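Local atomic coordinates of charybdin (Charybdis maritima, PDB entry 2B7U), a protein that belongs to the plant ribosome-inactivating proteins and has the fold of that family, a mixed beta sheet followed by a largely helical region. Residues E167-A175 / L236-E244; D197-M208 / K219-G227. All coordinates share one frame; numbering follows the deposited sequence. Where two conformers were deposited one is given.

Contact 1 of 2, residues E167-A175 / L236-E244; sequences EATRFVDIA and LLNFLGIVE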
loop_
_atom_site.group_PDB
_atom_site.type_symbol
_atom_site.label_atom_id
_atom_site.label_comp_id
_atom_site.label_asym_id
_atom_site.label_seq_id
_atom_site.Cartn_x
_atom_site.Cartn_y
_atom_site.Cartn_z
ATOM N N GLU A 167 0.484 -1.320 2.891
ATOM C CA GLU A 167 1.596 -1.211 3.808
ATOM C C GLU A 167 2.254 -2.580 4.051
ATOM O O GLU A 167 3.468 -2.693 4.180
ATOM C CB GLU A 167 1.170 -0.584 5.121
ATOM C CG GLU A 167 0.461 0.747 4.991
ATOM C CD GLU A 167 1.297 1.849 4.409
ATOM O OE1 GLU A 167 2.526 1.658 4.214
ATOM O OE2 GLU A 167 0.729 2.929 4.115
ATOM N N ALA A 168 1.450 -3.639 4.154
ATOM C CA ALA A 168 2.001 -4.998 4.283
ATOM C C ALA A 168 2.873 -5.383 3.085
ATOM O O ALA A 168 3.921 -6.014 3.248
ATOM C CB ALA A 168 0.872 -6.007 4.467
ATOM N N THR A 169 2.468 -4.980 1.881
ATOM C CA THR A 169 3.250 -5.238 0.671
ATOM C C THR A 169 4.585 -4.485 0.739
ATOM O O THR A 169 5.642 -5.044 0.455
ATOM C CB THR A 169 2.440 -4.859 -0.568
ATOM O OG1 THR A 169 1.321 -5.768 -0.678
ATOM C CG2 THR A 169 3.233 -4.940 -1.836
ATOM N N ARG A 170 4.533 -3.261 1.221
ATOM C CA ARG A 170 5.754 -2.433 1.328
ATOM C C ARG A 170 6.756 -2.917 2.370
ATOM O O ARG A 170 7.957 -2.727 2.177
ATOM C CB ARG A 170 5.386 -0.996 1.628
ATOM C CG ARG A 170 4.616 -0.236 0.573
ATOM C CD ARG A 170 4.163 1.108 1.133
ATOM N NE ARG A 170 3.568 1.950 0.101
ATOM C CZ ARG A 170 2.418 2.610 0.216
ATOM N NH1 ARG A 170 1.726 2.577 1.346
ATOM N NH2 ARG A 170 1.982 3.347 -0.785
ATOM N N PHE A 171 6.302 -3.463 3.497
ATOM C CA PHE A 171 7.196 -3.771 4.630
ATOM C C PHE A 171 7.048 -5.172 5.169
ATOM O O PHE A 171 5.958 -5.595 5.528
ATOM C CB PHE A 171 6.974 -2.782 5.771
ATOM C CG PHE A 171 7.444 -1.382 5.451
ATOM C CD1 PHE A 171 8.793 -1.088 5.495
ATOM C CD2 PHE A 171 6.554 -0.401 5.095
ATOM C CE1 PHE A 171 9.217 0.197 5.198
ATOM C CE2 PHE A 171 6.980 0.881 4.789
ATOM C CZ PHE A 171 8.310 1.176 4.852
ATOM N N VAL A 172 8.166 -5.877 5.245
ATOM C CA VAL A 172 8.221 -7.225 5.790
ATOM C C VAL A 172 7.607 -7.333 7.175
ATOM O O VAL A 172 6.814 -8.250 7.432
ATOM C CB VAL A 172 9.710 -7.720 5.802
ATOM C CG1 VAL A 172 9.840 -9.074 6.500
ATOM C CG2 VAL A 172 10.236 -7.772 4.346
ATOM N N ASP A 173 7.970 -6.422 8.063
ATOM C CA ASP A 173 7.577 -6.526 9.487
ATOM C C ASP A 173 6.076 -6.276 9.646
ATOM O O ASP A 173 5.445 -6.811 10.568
ATOM C CB ASP A 173 8.360 -5.532 10.346
ATOM C CG ASP A 173 9.822 -5.889 10.451
ATOM O OD1 ASP A 173 10.111 -7.007 10.924
ATOM O OD2 ASP A 173 10.663 -5.070 10.037
ATOM N N ILE A 174 5.513 -5.460 8.761
ATOM C CA ILE A 174 4.076 -5.151 8.771
ATOM C C ILE A 174 3.287 -6.368 8.283
ATOM O O ILE A 174 2.315 -6.790 8.948
ATOM C CB ILE A 174 3.746 -3.859 7.987
ATOM C CG1 ILE A 174 4.455 -2.677 8.650
ATOM C CG2 ILE A 174 2.253 -3.601 7.979
ATOM C CD1 ILE A 174 4.227 -1.345 7.993
ATOM N N ALA A 175 3.700 -6.961 7.156
ATOM C CA ALA A 175 3.093 -8.207 6.685
ATOM C C ALA A 175 3.131 -9.285 7.760
ATOM O O ALA A 175 2.121 -9.957 8.004
ATOM C CB ALA A 175 3.744 -8.723 5.446
ATOM N N LEU A 236 19.022 -1.598 5.595
ATOM C CA LEU A 236 17.715 -0.935 5.454
ATOM C C LEU A 236 16.806 -1.718 4.497
ATOM O O LEU A 236 15.588 -1.886 4.732
ATOM C CB LEU A 236 17.917 0.498 5.000
ATOM C CG LEU A 236 16.681 1.383 4.994
ATOM C CD1 LEU A 236 16.080 1.535 6.413
ATOM C CD2 LEU A 236 17.009 2.699 4.424
ATOM N N LEU A 237 17.402 -2.213 3.407
ATOM C CA LEU A 237 16.651 -2.947 2.389
ATOM C C LEU A 237 15.932 -4.186 2.962
ATOM O O LEU A 237 14.863 -4.562 2.492
ATOM C CB LEU A 237 17.578 -3.339 1.220
ATOM C CG LEU A 237 16.913 -4.089 0.063
ATOM C CD1 LEU A 237 15.733 -3.299 -0.527
ATOM C CD2 LEU A 237 17.959 -4.437 -1.002
ATOM N N ASN A 238 16.521 -4.788 3.997
ATOM C CA ASN A 238 15.947 -5.963 4.661
ATOM C C ASN A 238 14.561 -5.687 5.234
ATOM O O ASN A 238 13.744 -6.621 5.391
ATOM C CB ASN A 238 16.863 -6.431 5.786
ATOM C CG ASN A 238 18.105 -7.187 5.303
ATOM O OD1 ASN A 238 19.046 -7.369 6.088
ATOM N ND2 ASN A 238 18.124 -7.639 4.034
ATOM N N PHE A 239 14.267 -4.423 5.542
ATOM C CA PHE A 239 12.924 -4.048 6.024
ATOM C C PHE A 239 11.871 -3.982 4.925
ATOM O O PHE A 239 10.674 -4.096 5.222
ATOM C CB PHE A 239 12.962 -2.683 6.728
ATOM C CG PHE A 239 13.664 -2.705 8.048
ATOM C CD1 PHE A 239 15.048 -2.625 8.109
ATOM C CD2 PHE A 239 12.940 -2.837 9.235
ATOM C CE1 PHE A 239 15.719 -2.657 9.340
ATOM C CE2 PHE A 239 13.606 -2.854 10.473
ATOM C CZ PHE A 239 15.004 -2.763 10.506
ATOM N N LEU A 240 12.281 -3.758 3.678
ATOM C CA LEU A 240 11.319 -3.504 2.614
ATOM C C LEU A 240 10.927 -4.764 1.864
ATOM O O LEU A 240 11.745 -5.610 1.552
ATOM C CB LEU A 240 11.849 -2.484 1.594
ATOM C CG LEU A 240 11.675 -1.023 2.012
ATOM C CD1 LEU A 240 12.513 -0.662 3.218
ATOM C CD2 LEU A 240 11.927 -0.019 0.883
ATOM N N GLY A 241 9.649 -4.905 1.625
ATOM C CA GLY A 241 9.118 -5.937 0.767
ATOM C C GLY A 241 9.158 -5.620 -0.709
ATOM O O GLY A 241 9.162 -6.517 -1.564
ATOM N N ILE A 242 9.109 -4.325 -1.017
ATOM C CA ILE A 242 9.145 -3.816 -2.382
ATOM C C ILE A 242 9.604 -2.352 -2.298
ATOM O O ILE A 242 9.383 -1.683 -1.286
ATOM C CB ILE A 242 7.769 -4.046 -3.114
ATOM C CG1 ILE A 242 7.919 -3.839 -4.632
ATOM C CG2 ILE A 242 6.696 -3.169 -2.521
ATOM C CD1 ILE A 242 6.902 -4.591 -5.414
ATOM N N VAL A 243 10.286 -1.894 -3.333
ATOM C CA VAL A 243 10.973 -0.603 -3.347
ATOM C C VAL A 243 10.379 0.361 -4.371
ATOM O O VAL A 243 10.236 -0.012 -5.528
ATOM C CB VAL A 243 12.475 -0.816 -3.658
ATOM C CG1 VAL A 243 13.199 0.487 -3.601
ATOM C CG2 VAL A 243 13.083 -1.859 -2.702
ATOM N N GLU A 244 10.051 1.594 -3.970
ATOM C CA GLU A 244 9.593 2.602 -4.919
ATOM C C GLU A 244 10.746 3.078 -5.792
ATOM O O GLU A 244 11.871 3.111 -5.325
ATOM C CB GLU A 244 9.026 3.804 -4.154
ATOM C CG GLU A 244 8.151 4.642 -5.002
ATOM C CD GLU A 244 7.689 5.896 -4.340
ATOM O OE1 GLU A 244 8.522 6.624 -3.798
ATOM O OE2 GLU A 244 6.464 6.190 -4.418
HETATM O O HOH W 1 9.663 -4.140 7.747
#
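The ring of F171 meets the backbone of F239 edge-on: F239 O lies near the ring plane, 3.6 Å from F171 CD1. L240 approaches the same ring obliquely, with L240 CD1 3.9 Å from F171 CE1, and the two side chains run side by side in one direction. Another ring, that of W202, meets F171 with the planes about 75° apart. At the edge of the F239 ring, in its plane, sits L236 O, whereas the D173 carboxylate arrives obliquely and brings D173 OD2 within 3.3 Å of F239 CD2. The R170 guanidinium has E167 CD at its edge, consistent with their salt bridge; R170 NH2 bonds to D77 O, and W202 adds a cation-pi contact.

Between the backbones there is a single beta bridge, F171 with L240. Its evidence is two hydrogen bonds: G241 N to R170 O at 2.8 Å, and V172 N to F239 O at 3.1 Å. These bonds flank F171 and L240, which makes them a non-hydrogen-bonded antiparallel pair. F239 O is gripped twice, because a water 2.7 Å from it also donates there. That water donates to D173 OD2 and accepts from D173 N; with D173 CG beside its own backbone N (chi1 -69°), both groups can reach it. D173 OD1 bonds to a bound MES molecule. G241, lacking a side chain, brings its CA to 3.6 Å from T169 O, and I242 N is buried here with no partner in the model.

F171 occupies the N-cap position where helix 151-170 gives way to helix 172-180, so the chain following helix 233-237 is bridged to this helix break, just beyond the E-A-x-R sequence characteristic of ribosome-inactivating proteins.

Contact 2 of 2, residues D197-M208 / K219-G227; sequences DLEKNWVRFSFM and KFEPQTIYG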
loop_
_atom_site.group_PDB
_atom_site.type_symbol
_atom_site.label_atom_id
_atom_site.label_comp_id
_atom_site.label_asym_id
_atom_site.label_seq_id
_atom_site.Cartn_x
_atom_site.Cartn_y
_atom_site.Cartn_z
ATOM N N ASP A 197 8.113 4.866 11.982
ATOM C CA ASP A 197 9.460 4.572 11.514
ATOM C C ASP A 197 9.414 3.961 10.114
ATOM O O ASP A 197 10.304 4.212 9.305
ATOM C CB ASP A 197 10.219 3.627 12.444
ATOM C CG ASP A 197 10.254 4.096 13.886
ATOM O OD1 ASP A 197 9.484 5.021 14.266
ATOM O OD2 ASP A 197 11.018 3.477 14.655
ATOM N N LEU A 198 8.413 3.125 9.847
ATOM C CA LEU A 198 8.323 2.461 8.549
ATOM C C LEU A 198 7.420 3.185 7.570
ATOM O O LEU A 198 7.897 3.741 6.586
ATOM C CB LEU A 198 7.862 1.012 8.711
ATOM C CG LEU A 198 8.780 0.125 9.552
ATOM C CD1 LEU A 198 8.263 -1.303 9.567
ATOM C CD2 LEU A 198 10.210 0.152 9.023
ATOM N N GLU A 199 6.113 3.177 7.829
ATOM C CA GLU A 199 5.146 3.652 6.827
ATOM C C GLU A 199 5.438 5.054 6.348
ATOM O O GLU A 199 5.387 5.310 5.155
ATOM C CB GLU A 199 3.714 3.530 7.317
ATOM C CG GLU A 199 3.306 2.102 7.590
ATOM C CD GLU A 199 1.863 1.925 7.991
ATOM O OE1 GLU A 199 1.112 2.934 8.059
ATOM O OE2 GLU A 199 1.484 0.754 8.240
ATOM N N LYS A 200 5.751 5.947 7.266
ATOM C CA LYS A 200 5.985 7.342 6.890
ATOM C C LYS A 200 7.260 7.551 6.095
ATOM O O LYS A 200 7.422 8.623 5.493
ATOM C CB LYS A 200 5.930 8.244 8.123
ATOM C CG LYS A 200 4.532 8.523 8.739
ATOM C CD LYS A 200 3.387 7.637 8.284
ATOM C CE LYS A 200 2.752 8.112 6.979
ATOM N NZ LYS A 200 2.307 6.972 6.087
ATOM N N ASN A 201 8.136 6.544 6.089
ATOM C CA ASN A 201 9.489 6.677 5.505
ATOM C C ASN A 201 9.695 5.808 4.259
ATOM O O ASN A 201 10.815 5.699 3.764
ATOM C CB ASN A 201 10.532 6.296 6.543
ATOM C CG ASN A 201 10.663 7.340 7.636
ATOM O OD1 ASN A 201 10.765 7.013 8.836
ATOM N ND2 ASN A 201 10.651 8.597 7.243
ATOM N N TRP A 202 8.660 5.120 3.790
ATOM C CA TRP A 202 8.836 4.222 2.626
ATOM C C TRP A 202 9.425 4.938 1.420
ATOM O O TRP A 202 10.302 4.409 0.766
ATOM C CB TRP A 202 7.524 3.559 2.208
ATOM C CG TRP A 202 7.651 2.550 1.089
ATOM C CD1 TRP A 202 8.327 1.376 1.124
ATOM C CD2 TRP A 202 7.090 2.663 -0.215
ATOM N NE1 TRP A 202 8.204 0.722 -0.092
ATOM C CE2 TRP A 202 7.428 1.488 -0.916
ATOM C CE3 TRP A 202 6.282 3.622 -0.843
ATOM C CZ2 TRP A 202 6.990 1.244 -2.225
ATOM C CZ3 TRP A 202 5.844 3.378 -2.148
ATOM C CH2 TRP A 202 6.197 2.193 -2.808
ATOM N N VAL A 203 8.927 6.126 1.139
ATOM C CA VAL A 203 9.367 6.871 -0.035
ATOM C C VAL A 203 10.837 7.252 0.158
ATOM O O VAL A 203 11.680 7.060 -0.737
ATOM C CB VAL A 203 8.472 8.120 -0.262
ATOM C CG1 VAL A 203 9.068 8.990 -1.298
ATOM C CG2 VAL A 203 7.077 7.678 -0.625
ATOM N N ARG A 204 11.158 7.807 1.325
ATOM C CA ARG A 204 12.539 8.220 1.639
ATOM C C ARG A 204 13.506 7.022 1.667
ATOM O O ARG A 204 14.608 7.076 1.108
ATOM C CB ARG A 204 12.576 8.907 2.992
ATOM C CG ARG A 204 12.142 10.331 3.039
ATOM C CD ARG A 204 12.936 11.042 4.169
ATOM N NE ARG A 204 12.855 10.269 5.404
ATOM C CZ ARG A 204 13.872 9.902 6.192
ATOM N NH1 ARG A 204 15.132 10.259 5.966
ATOM N NH2 ARG A 204 13.615 9.179 7.267
ATOM N N PHE A 205 13.121 5.934 2.332
ATOM C CA PHE A 205 13.963 4.738 2.383
ATOM C C PHE A 205 14.176 4.138 0.992
ATOM O O PHE A 205 15.295 3.699 0.662
ATOM C CB PHE A 205 13.311 3.668 3.276
ATOM C CG PHE A 205 13.311 3.970 4.762
ATOM C CD1 PHE A 205 12.547 3.171 5.622
ATOM C CD2 PHE A 205 14.063 4.981 5.309
ATOM C CE1 PHE A 205 12.565 3.392 6.999
ATOM C CE2 PHE A 205 14.070 5.199 6.700
ATOM C CZ PHE A 205 13.326 4.395 7.516
ATOM N N SER A 206 13.134 4.096 0.175
ATOM C CA SER A 206 13.282 3.563 -1.187
ATOM C C SER A 206 14.323 4.375 -1.936
ATOM O O SER A 206 15.164 3.800 -2.618
ATOM C CB SER A 206 11.959 3.611 -1.939
ATOM O OG SER A 206 11.045 2.669 -1.388
ATOM N N PHE A 207 14.236 5.692 -1.823
ATOM C CA PHE A 207 15.181 6.571 -2.497
ATOM C C PHE A 207 16.597 6.332 -2.000
ATOM O O PHE A 207 17.551 6.224 -2.791
ATOM C CB PHE A 207 14.818 8.037 -2.271
ATOM C CG PHE A 207 15.764 8.979 -2.952
ATOM C CD1 PHE A 207 16.805 9.543 -2.246
ATOM C CD2 PHE A 207 15.647 9.219 -4.319
ATOM C CE1 PHE A 207 17.720 10.382 -2.887
ATOM C CE2 PHE A 207 16.550 10.066 -4.957
ATOM C CZ PHE A 207 17.572 10.637 -4.232
ATOM N N MET A 208 16.776 6.293 -0.674
ATOM C CA MET A 208 18.128 6.060 -0.132
ATOM C C MET A 208 18.756 4.772 -0.663
ATOM O O MET A 208 19.967 4.696 -0.951
ATOM C CB MET A 208 18.123 5.969 1.404
ATOM C CG MET A 208 17.723 7.202 2.096
ATOM S SD MET A 208 17.562 6.868 3.875
ATOM C CE MET A 208 16.731 8.354 4.322
ATOM N N LYS A 219 25.869 9.630 -0.082
ATOM C CA LYS A 219 26.266 9.223 1.263
ATOM C C LYS A 219 25.058 8.738 2.076
ATOM O O LYS A 219 24.117 9.491 2.330
ATOM C CB LYS A 219 27.035 10.362 1.950
ATOM C CG LYS A 219 28.371 10.651 1.224
ATOM C CD LYS A 219 29.306 9.396 1.179
ATOM C CE LYS A 219 30.158 9.267 -0.106
ATOM N NZ LYS A 219 29.658 8.225 -1.098
ATOM N N PHE A 220 25.068 7.443 2.386
ATOM C CA PHE A 220 23.992 6.843 3.185
ATOM C C PHE A 220 24.166 7.285 4.619
ATOM O O PHE A 220 25.241 7.157 5.207
ATOM C CB PHE A 220 24.003 5.327 3.118
ATOM C CG PHE A 220 22.861 4.678 3.862
ATOM C CD1 PHE A 220 21.658 4.452 3.225
ATOM C CD2 PHE A 220 22.999 4.307 5.202
ATOM C CE1 PHE A 220 20.600 3.847 3.903
ATOM C CE2 PHE A 220 21.943 3.720 5.879
ATOM C CZ PHE A 220 20.750 3.517 5.250
ATOM N N GLU A 221 23.092 7.827 5.168
ATOM C CA GLU A 221 23.069 8.262 6.554
ATOM C C GLU A 221 22.375 7.196 7.388
ATOM O O GLU A 221 21.260 6.803 7.080
ATOM C CB GLU A 221 22.311 9.574 6.647
ATOM C CG GLU A 221 23.108 10.750 6.152
ATOM C CD GLU A 221 23.996 11.357 7.228
ATOM O OE1 GLU A 221 24.731 10.610 7.924
ATOM O OE2 GLU A 221 23.963 12.598 7.377
ATOM N N PRO A 222 23.021 6.729 8.465
ATOM C CA PRO A 222 22.331 5.760 9.315
ATOM C C PRO A 222 20.965 6.222 9.824
ATOM O O PRO A 222 20.795 7.394 10.169
ATOM C CB PRO A 222 23.303 5.587 10.487
ATOM C CG PRO A 222 24.611 5.824 9.913
ATOM C CD PRO A 222 24.399 6.969 8.936
ATOM N N GLN A 223 20.021 5.277 9.887
ATOM C CA GLN A 223 18.649 5.538 10.278
ATOM C C GLN A 223 18.363 4.773 11.560
ATOM O O GLN A 223 18.972 3.743 11.813
ATOM C CB GLN A 223 17.711 5.061 9.182
ATOM C CG GLN A 223 18.014 5.681 7.834
ATOM C CD GLN A 223 17.706 7.142 7.784
ATOM O OE1 GLN A 223 16.603 7.564 8.134
ATOM N NE2 GLN A 223 18.685 7.945 7.369
ATOM N N THR A 224 17.435 5.270 12.357
ATOM C CA THR A 224 17.008 4.544 13.546
ATOM C C THR A 224 15.603 4.011 13.302
ATOM O O THR A 224 14.684 4.777 12.982
ATOM C CB THR A 224 17.060 5.464 14.767
ATOM O OG1 THR A 224 18.404 5.909 14.957
ATOM C CG2 THR A 224 16.602 4.720 15.999
ATOM N N ILE A 225 15.424 2.705 13.520
ATOM C CA ILE A 225 14.130 2.017 13.367
ATOM C C ILE A 225 13.930 1.103 14.570
ATOM O O ILE A 225 14.830 0.340 14.903
ATOM C CB ILE A 225 14.063 1.166 12.082
ATOM C CG1 ILE A 225 14.228 2.063 10.854
ATOM C CG2 ILE A 225 12.750 0.380 12.021
ATOM C CD1 ILE A 225 14.288 1.329 9.524
ATOM N N TYR A 226 12.763 1.202 15.197
ATOM C CA TYR A 226 12.439 0.406 16.397
ATOM C C TYR A 226 13.570 0.505 17.425
ATOM O O TYR A 226 13.925 -0.486 18.063
ATOM C CB TYR A 226 12.222 -1.059 16.017
ATOM C CG TYR A 226 11.406 -1.908 16.980
ATOM C CD1 TYR A 226 11.461 -3.294 16.911
ATOM C CD2 TYR A 226 10.575 -1.342 17.928
ATOM C CE1 TYR A 226 10.706 -4.089 17.764
ATOM C CE2 TYR A 226 9.822 -2.134 18.793
ATOM C CZ TYR A 226 9.891 -3.506 18.700
ATOM O OH TYR A 226 9.139 -4.295 19.573
ATOM N N GLY A 227 14.121 1.703 17.591
ATOM C CA GLY A 227 15.159 1.945 18.574
ATOM C C GLY A 227 16.540 1.380 18.260
ATOM O O GLY A 227 17.441 1.430 19.108
HETATM O O HOH W 2 13.059 4.055 16.247
HETATM O O HOH W 3 14.449 7.746 9.628
#
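F205 and I225 meet from opposite directions where helix 202-214 packs against an antiparallel beta hairpin, strands 223-225 and 228-230. The axes of segments 202-208 and 223-225 stay 12.3 Å apart at their closest and make an angle of 133°, so along this part side chains span the gap.

The tight part is mostly apolar. I225 divides its branches: I225 CD1 reaches F205 CE1 at 3.7 Å, approaching the ring obliquely, while I225 CG2 touches L198 CD2 at 3.9 Å, the two side chains crossing at about a right angle. L236 of helix 233-237 also packs on both F205 and I225. Further along the helix, M208 makes a Met-aromatic contact with F220, its SD lying 5.1 Å from the ring centroid and 44° off the normal. The extended M208 chain carries its methyl onward, placing M208 CE 3.6 Å from Q223 NE2. Q223 NE2 donates to E221 O at 2.8 Å; the bend of the Q223 chain at chi2 (-69°) helps fold the amide back toward it.

The looser side is exposed and hydrated. Q223 OE1 lies at the edge of both the F205 ring and the R204 guanidinium, but a water links it to R204 NH2, accepting from the arginine and donating to the amide oxygen. A second water, at the turn of the hairpin, donates to D197 OD2 and accepts from G227 N. D197 OD2 thus has two donors, the other being Y226 N at 2.9 Å, which meets the oxygen nearly along its C-O axis.

In the fold
The centres of contacts 1 and 2 are about 11 Å apart, on the same side of the chain's centre. Along the chain the order is 167-175, 197-208, 219-227, 236-244, so both segments of contact 2 fall between those of contact 1. Helix 202-214, which carries part of contact 2, also touches contact 1: its W202 NE1 is 2.9 Å from I242 O and its S206 OG is 3.0 Å from E244 N, both probable hydrogen bonds. F171 CZ packs 3.1 Å from L198 O. Helices 151-170, 172-180, 192-199 and 202-214 are thereby joined to the hairpin of strands 223-225 and 228-230 and to the segment 236-244, forming one continuous packed region.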